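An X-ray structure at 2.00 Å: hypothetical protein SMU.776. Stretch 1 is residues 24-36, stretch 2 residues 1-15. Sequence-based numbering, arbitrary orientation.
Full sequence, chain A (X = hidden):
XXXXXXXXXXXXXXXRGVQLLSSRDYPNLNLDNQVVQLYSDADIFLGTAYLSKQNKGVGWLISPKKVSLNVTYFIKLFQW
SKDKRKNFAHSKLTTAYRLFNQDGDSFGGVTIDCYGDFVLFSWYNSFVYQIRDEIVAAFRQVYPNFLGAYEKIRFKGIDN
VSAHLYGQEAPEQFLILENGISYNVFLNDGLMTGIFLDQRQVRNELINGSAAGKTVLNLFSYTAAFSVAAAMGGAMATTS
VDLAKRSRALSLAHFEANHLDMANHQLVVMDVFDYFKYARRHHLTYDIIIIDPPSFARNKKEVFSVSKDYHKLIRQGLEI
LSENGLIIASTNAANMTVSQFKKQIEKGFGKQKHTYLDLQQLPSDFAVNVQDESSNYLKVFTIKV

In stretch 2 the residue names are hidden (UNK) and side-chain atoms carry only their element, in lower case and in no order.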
# COMPACT_ATOMS: atom_id res chain seq x y z
N ARG A 24 -10.14 3.39 -20.32
CA ARG A 24 -11.45 3.92 -20.68
C ARG A 24 -11.38 5.17 -21.55
O ARG A 24 -12.30 5.44 -22.32
CB ARG A 24 -12.25 4.24 -19.42
CG ARG A 24 -13.73 4.47 -19.68
CD ARG A 24 -14.44 3.14 -19.84
NE ARG A 24 -14.27 2.33 -18.64
CZ ARG A 24 -14.67 1.06 -18.52
NH1 ARG A 24 -15.25 0.45 -19.54
NH2 ARG A 24 -14.47 0.41 -17.38
N ASP A 25 -10.30 5.93 -21.42
CA ASP A 25 -10.14 7.17 -22.19
C ASP A 25 -9.29 7.00 -23.45
O ASP A 25 -9.03 7.98 -24.17
CB ASP A 25 -9.56 8.27 -21.29
CG ASP A 25 -10.29 8.39 -19.96
OD1 ASP A 25 -11.49 8.05 -19.89
OD2 ASP A 25 -9.66 8.85 -18.98
N TYR A 26 -8.84 5.77 -23.70
CA TYR A 26 -8.02 5.43 -24.87
C TYR A 26 -8.54 4.09 -25.40
O TYR A 26 -7.77 3.13 -25.54
CB TYR A 26 -6.55 5.32 -24.46
CG TYR A 26 -5.94 6.63 -24.01
CD1 TYR A 26 -5.38 7.51 -24.93
CD2 TYR A 26 -5.96 7.01 -22.67
CE1 TYR A 26 -4.86 8.75 -24.53
CE2 TYR A 26 -5.45 8.25 -22.26
CZ TYR A 26 -4.91 9.11 -23.20
OH TYR A 26 -4.43 10.35 -22.80
N PRO A 27 -9.84 4.01 -25.70
CA PRO A 27 -10.56 2.83 -26.20
C PRO A 27 -9.94 2.00 -27.32
O PRO A 27 -9.74 0.79 -27.16
CB PRO A 27 -11.93 3.40 -26.59
CG PRO A 27 -11.61 4.80 -26.98
CD PRO A 27 -10.68 5.21 -25.86
N ASN A 28 -9.64 2.63 -28.45
CA ASN A 28 -9.08 1.91 -29.58
C ASN A 28 -7.59 2.18 -29.79
O ASN A 28 -7.20 2.73 -30.82
CB ASN A 28 -9.85 2.26 -30.85
CG ASN A 28 -11.33 1.97 -30.71
OD1 ASN A 28 -12.09 2.79 -30.17
ND2 ASN A 28 -11.75 0.80 -31.18
N LEU A 29 -6.78 1.77 -28.83
CA LEU A 29 -5.34 1.99 -28.92
C LEU A 29 -4.66 0.73 -29.46
O LEU A 29 -4.85 -0.36 -28.93
CB LEU A 29 -4.79 2.35 -27.53
CG LEU A 29 -3.35 2.87 -27.39
CD1 LEU A 29 -3.14 4.10 -28.26
CD2 LEU A 29 -3.10 3.20 -25.92
N ASN A 30 -3.89 0.87 -30.54
CA ASN A 30 -3.21 -0.28 -31.14
C ASN A 30 -1.73 -0.28 -30.80
O ASN A 30 -0.99 -1.17 -31.22
CB ASN A 30 -3.33 -0.25 -32.67
CG ASN A 30 -4.73 0.06 -33.13
OD1 ASN A 30 -5.72 -0.53 -32.67
ND2 ASN A 30 -4.84 1.00 -34.07
N LEU A 31 -1.32 0.72 -30.03
CA LEU A 31 0.08 0.87 -29.64
C LEU A 31 0.32 0.35 -28.23
O LEU A 31 -0.62 0.24 -27.43
CB LEU A 31 0.48 2.35 -29.71
CG LEU A 31 -0.17 3.22 -30.79
CD1 LEU A 31 0.22 4.68 -30.59
CD2 LEU A 31 0.25 2.74 -32.16
N ASP A 32 1.57 0.04 -27.92
CA ASP A 32 1.95 -0.44 -26.59
C ASP A 32 3.47 -0.51 -26.40
O ASP A 32 4.22 -0.61 -27.36
CB ASP A 32 1.32 -1.81 -26.30
CG ASP A 32 1.32 -2.14 -24.82
OD1 ASP A 32 1.43 -1.20 -24.00
OD2 ASP A 32 1.21 -3.34 -24.46
N ASN A 33 3.89 -0.43 -25.14
CA ASN A 33 5.31 -0.48 -24.76
C ASN A 33 6.24 0.37 -25.61
O ASN A 33 7.07 -0.15 -26.35
CB ASN A 33 5.80 -1.92 -24.73
CG ASN A 33 5.69 -2.54 -23.35
OD1 ASN A 33 4.60 -2.65 -22.79
ND2 ASN A 33 6.83 -2.95 -22.80
N GLN A 34 6.10 1.68 -25.48
CA GLN A 34 6.94 2.60 -26.23
C GLN A 34 6.62 4.01 -25.78
O GLN A 34 5.56 4.25 -25.18
CB GLN A 34 6.69 2.47 -27.74
CG GLN A 34 5.24 2.71 -28.16
CD GLN A 34 5.01 2.50 -29.65
OE1 GLN A 34 5.53 3.24 -30.49
NE2 GLN A 34 4.23 1.48 -29.98
N VAL A 35 7.54 4.93 -26.03
CA VAL A 35 7.33 6.33 -25.68
C VAL A 35 6.53 6.94 -26.82
O VAL A 35 6.74 6.60 -27.99
CB VAL A 35 8.68 7.07 -25.55
CG1 VAL A 35 8.44 8.55 -25.29
CG2 VAL A 35 9.50 6.46 -24.43
N VAL A 36 5.57 7.80 -26.50
CA VAL A 36 4.76 8.44 -27.53
C VAL A 36 4.62 9.91 -27.19
O VAL A 36 5.01 10.34 -26.10
CB VAL A 36 3.35 7.81 -27.63
CG1 VAL A 36 3.46 6.31 -27.94
CG2 VAL A 36 2.57 8.04 -26.34
N UNK A 1 8.42 10.08 -32.45
CA UNK A 1 8.00 8.69 -32.79
C UNK A 1 6.54 8.63 -33.20
O UNK A 1 6.15 9.16 -34.24
s UNK A 1 10.43 6.86 -32.96
c UNK A 1 11.08 8.41 -33.65
c UNK A 1 8.25 7.76 -31.61
c UNK A 1 9.71 7.44 -31.40
N UNK A 2 5.73 7.98 -32.37
CA UNK A 2 4.30 7.86 -32.63
C UNK A 2 3.56 9.03 -32.00
O UNK A 2 3.69 9.29 -30.81
c UNK A 2 4.91 5.24 -33.91
c UNK A 2 4.63 5.37 -32.42
c UNK A 2 2.32 6.32 -32.58
c UNK A 2 3.73 6.55 -32.05
N UNK A 3 2.79 9.74 -32.82
CA UNK A 3 2.00 10.89 -32.37
C UNK A 3 0.58 10.37 -32.12
O UNK A 3 -0.15 10.05 -33.06
c UNK A 3 0.88 13.01 -33.35
n UNK A 3 -0.52 15.79 -33.73
c UNK A 3 -0.44 14.69 -34.73
c UNK A 3 0.83 13.85 -34.63
c UNK A 3 1.99 11.97 -33.45
N UNK A 4 0.21 10.28 -30.85
CA UNK A 4 -1.11 9.79 -30.48
C UNK A 4 -2.08 10.94 -30.27
O UNK A 4 -1.87 11.79 -29.41
c UNK A 4 -2.22 8.26 -28.62
c UNK A 4 -1.82 7.50 -27.35
c UNK A 4 -2.79 7.29 -29.66
c UNK A 4 -0.99 8.96 -29.19
N UNK A 5 -3.14 10.97 -31.07
CA UNK A 5 -4.14 12.02 -30.93
C UNK A 5 -5.13 11.51 -29.90
O UNK A 5 -5.69 10.42 -30.04
s UNK A 5 -6.39 13.94 -33.89
c UNK A 5 -5.69 13.56 -32.27
c UNK A 5 -4.94 14.63 -34.71
c UNK A 5 -4.84 12.29 -32.27
N UNK A 6 -5.35 12.30 -28.85
CA UNK A 6 -6.24 11.88 -27.78
C UNK A 6 -7.63 12.51 -27.81
O UNK A 6 -7.84 13.55 -28.43
c UNK A 6 -4.20 11.51 -26.40
c UNK A 6 -5.46 13.66 -26.18
c UNK A 6 -5.58 12.16 -26.42
N UNK A 7 -8.56 11.86 -27.13
CA UNK A 7 -9.93 12.35 -27.07
C UNK A 7 -10.09 13.54 -26.15
O UNK A 7 -9.19 13.89 -25.39
N UNK A 8 -11.26 14.17 -26.22
CA UNK A 8 -11.55 15.34 -25.40
C UNK A 8 -11.35 15.06 -23.91
O UNK A 8 -10.67 15.81 -23.21
c UNK A 8 -12.98 15.82 -25.66
o UNK A 8 -13.23 17.03 -24.96
N UNK A 9 -11.93 13.96 -23.42
CA UNK A 9 -11.81 13.61 -22.01
C UNK A 9 -10.36 13.38 -21.61
O UNK A 9 -9.89 13.89 -20.59
c UNK A 9 -13.00 11.42 -18.03
c UNK A 9 -12.55 11.45 -19.34
c UNK A 9 -12.63 12.35 -21.69
c UNK A 9 -14.18 13.13 -19.88
c UNK A 9 -14.04 12.26 -17.63
c UNK A 9 -13.13 12.30 -20.28
c UNK A 9 -14.63 13.11 -18.56
N UNK A 10 -9.64 12.60 -22.40
CA UNK A 10 -8.23 12.33 -22.12
C UNK A 10 -7.47 13.65 -22.03
O UNK A 10 -6.61 13.83 -21.17
c UNK A 10 -7.63 11.45 -23.22
N UNK A 11 -7.82 14.58 -22.91
CA UNK A 11 -7.19 15.90 -22.97
C UNK A 11 -7.36 16.72 -21.69
O UNK A 11 -6.38 17.17 -21.09
c UNK A 11 -6.98 17.96 -24.47
o UNK A 11 -8.12 18.20 -26.55
c UNK A 11 -7.64 18.79 -25.56
c UNK A 11 -7.75 16.69 -24.16
o UNK A 11 -7.67 20.03 -25.42
N UNK A 12 -8.60 16.93 -21.27
CA UNK A 12 -8.85 17.72 -20.07
C UNK A 12 -8.11 17.14 -18.86
O UNK A 12 -7.59 17.88 -18.03
c UNK A 12 -10.35 17.83 -19.78
c UNK A 12 -13.22 16.88 -18.20
c UNK A 12 -11.06 16.51 -19.53
c UNK A 12 -12.59 16.66 -19.57
n UNK A 12 -12.92 18.19 -17.55
N UNK A 13 -8.05 15.82 -18.77
CA UNK A 13 -7.36 15.19 -17.65
C UNK A 13 -5.87 15.50 -17.72
O UNK A 13 -5.26 15.88 -16.72
c UNK A 13 -9.02 13.31 -17.26
c UNK A 13 -7.60 13.68 -17.65
n UNK A 13 -9.09 9.57 -16.43
c UNK A 13 -9.31 11.83 -17.43
c UNK A 13 -8.66 11.00 -16.35
N UNK A 14 -5.28 15.34 -18.91
CA UNK A 14 -3.86 15.63 -19.09
C UNK A 14 -3.57 17.07 -18.69
O UNK A 14 -2.64 17.33 -17.94
c UNK A 14 -1.99 13.42 -20.24
c UNK A 14 -3.01 13.89 -22.49
c UNK A 14 -3.21 13.96 -20.98
c UNK A 14 -3.44 15.41 -20.55
N UNK A 15 -4.38 18.00 -19.18
CA UNK A 15 -4.18 19.41 -18.86
C UNK A 15 -4.40 19.71 -17.38
O UNK A 15 -3.83 20.66 -16.85
c UNK A 15 -7.06 21.12 -21.97
c UNK A 15 -5.11 20.29 -19.71
c UNK A 15 -5.55 21.31 -22.01
n UNK A 15 -7.77 22.12 -22.83
c UNK A 15 -4.80 20.24 -21.21
O HOH W 1 7.42 9.65 -29.18
O HOH W 2 -8.24 9.09 -26.54
O HOH W 3 -10.73 10.33 -23.85

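Position 1 has four side-chain atoms, unbranched: two carbons, a sulfur, a carbon. Its CB lies 4.1 Å from Val-35 O, and the thioether identifies Met-1. Position 2 carries four carbons forked at the first, with one arm two carbons long, which defines Ile-2. Its CG2 meets Leu-31 CD1 at 3.3 Å and its CG1 approaches Gln-34 OE1 at 3.0 Å, a close contact that makes no hydrogen bond, since carbon is the partner.

Position 3 shows four carbons in a row ending in nitrogen, pointing away from stretch 1: Lys-3. Position 4 has four carbons forked at the second, hence Leu-4; its CD1 is 3.5 Å from Leu-29 CD1 and 4.1 Å from Leu-31 CD1, while its CD2 is 4.3 Å from Tyr-26 CD1. Position 5, again two carbons, sulfur, carbon, is Met-5 and points away. The alternation along this strand thus sends 4 toward stretch 1 and its neighbours 3 and 5 outward.

At position 6 one carbon carries two more, as in Val-6, whose CG1 sits at the edge of the Tyr-26 ring, 3.4 Å from CE1. Position 7 has no side-chain atoms: Gly-7, at the N-cap position. A CB would have room, so the geometry does not demand its absence. Position 8, one carbon then one oxygen, is Ser-8, out of reach.

Position 9 bears one carbon and a six-carbon ring without oxygen, so Phe-9; its CD2 lies 3.6 Å from Asp-25 OD1. Position 10 has a single carbon, Ala-10, whose CB is 3.4 Å from Tyr-26 OH and 3.9 Å from Asp-25 O. Position 11, three carbons with two oxygens on the third, is Glu-11, directed away. Position 12, four carbons and a terminal nitrogen, is Lys-12, also without contact. Position 13 has the same atoms but points toward stretch 1: in Lys-13, NZ donates to Asp-25 OD2 at 2.7 Å. Position 14, four carbons forked at the second, is Leu-14, with CD1 3.8 Å from Tyr-26 OH. Position 15, four carbons ending in nitrogen, is Lys-15; its NZ makes a weak salt bridge to Glu-11 OE2 at 3.3 Å.

The contact buries 625 Å². Ile-2 and Leu-4 pack against Leu-29 and Leu-31, and Tyr-26 reaches both strand and helix. Lys-13 and Asp-25 add a salt bridge, while two waters donate to Asp-25 O and accept from the backbone N of Gly-7 and of Ala-10, tying the start of the helix to stretch 1.

Stretch 2 (1-15) MIKLMVGSFAEKKLK
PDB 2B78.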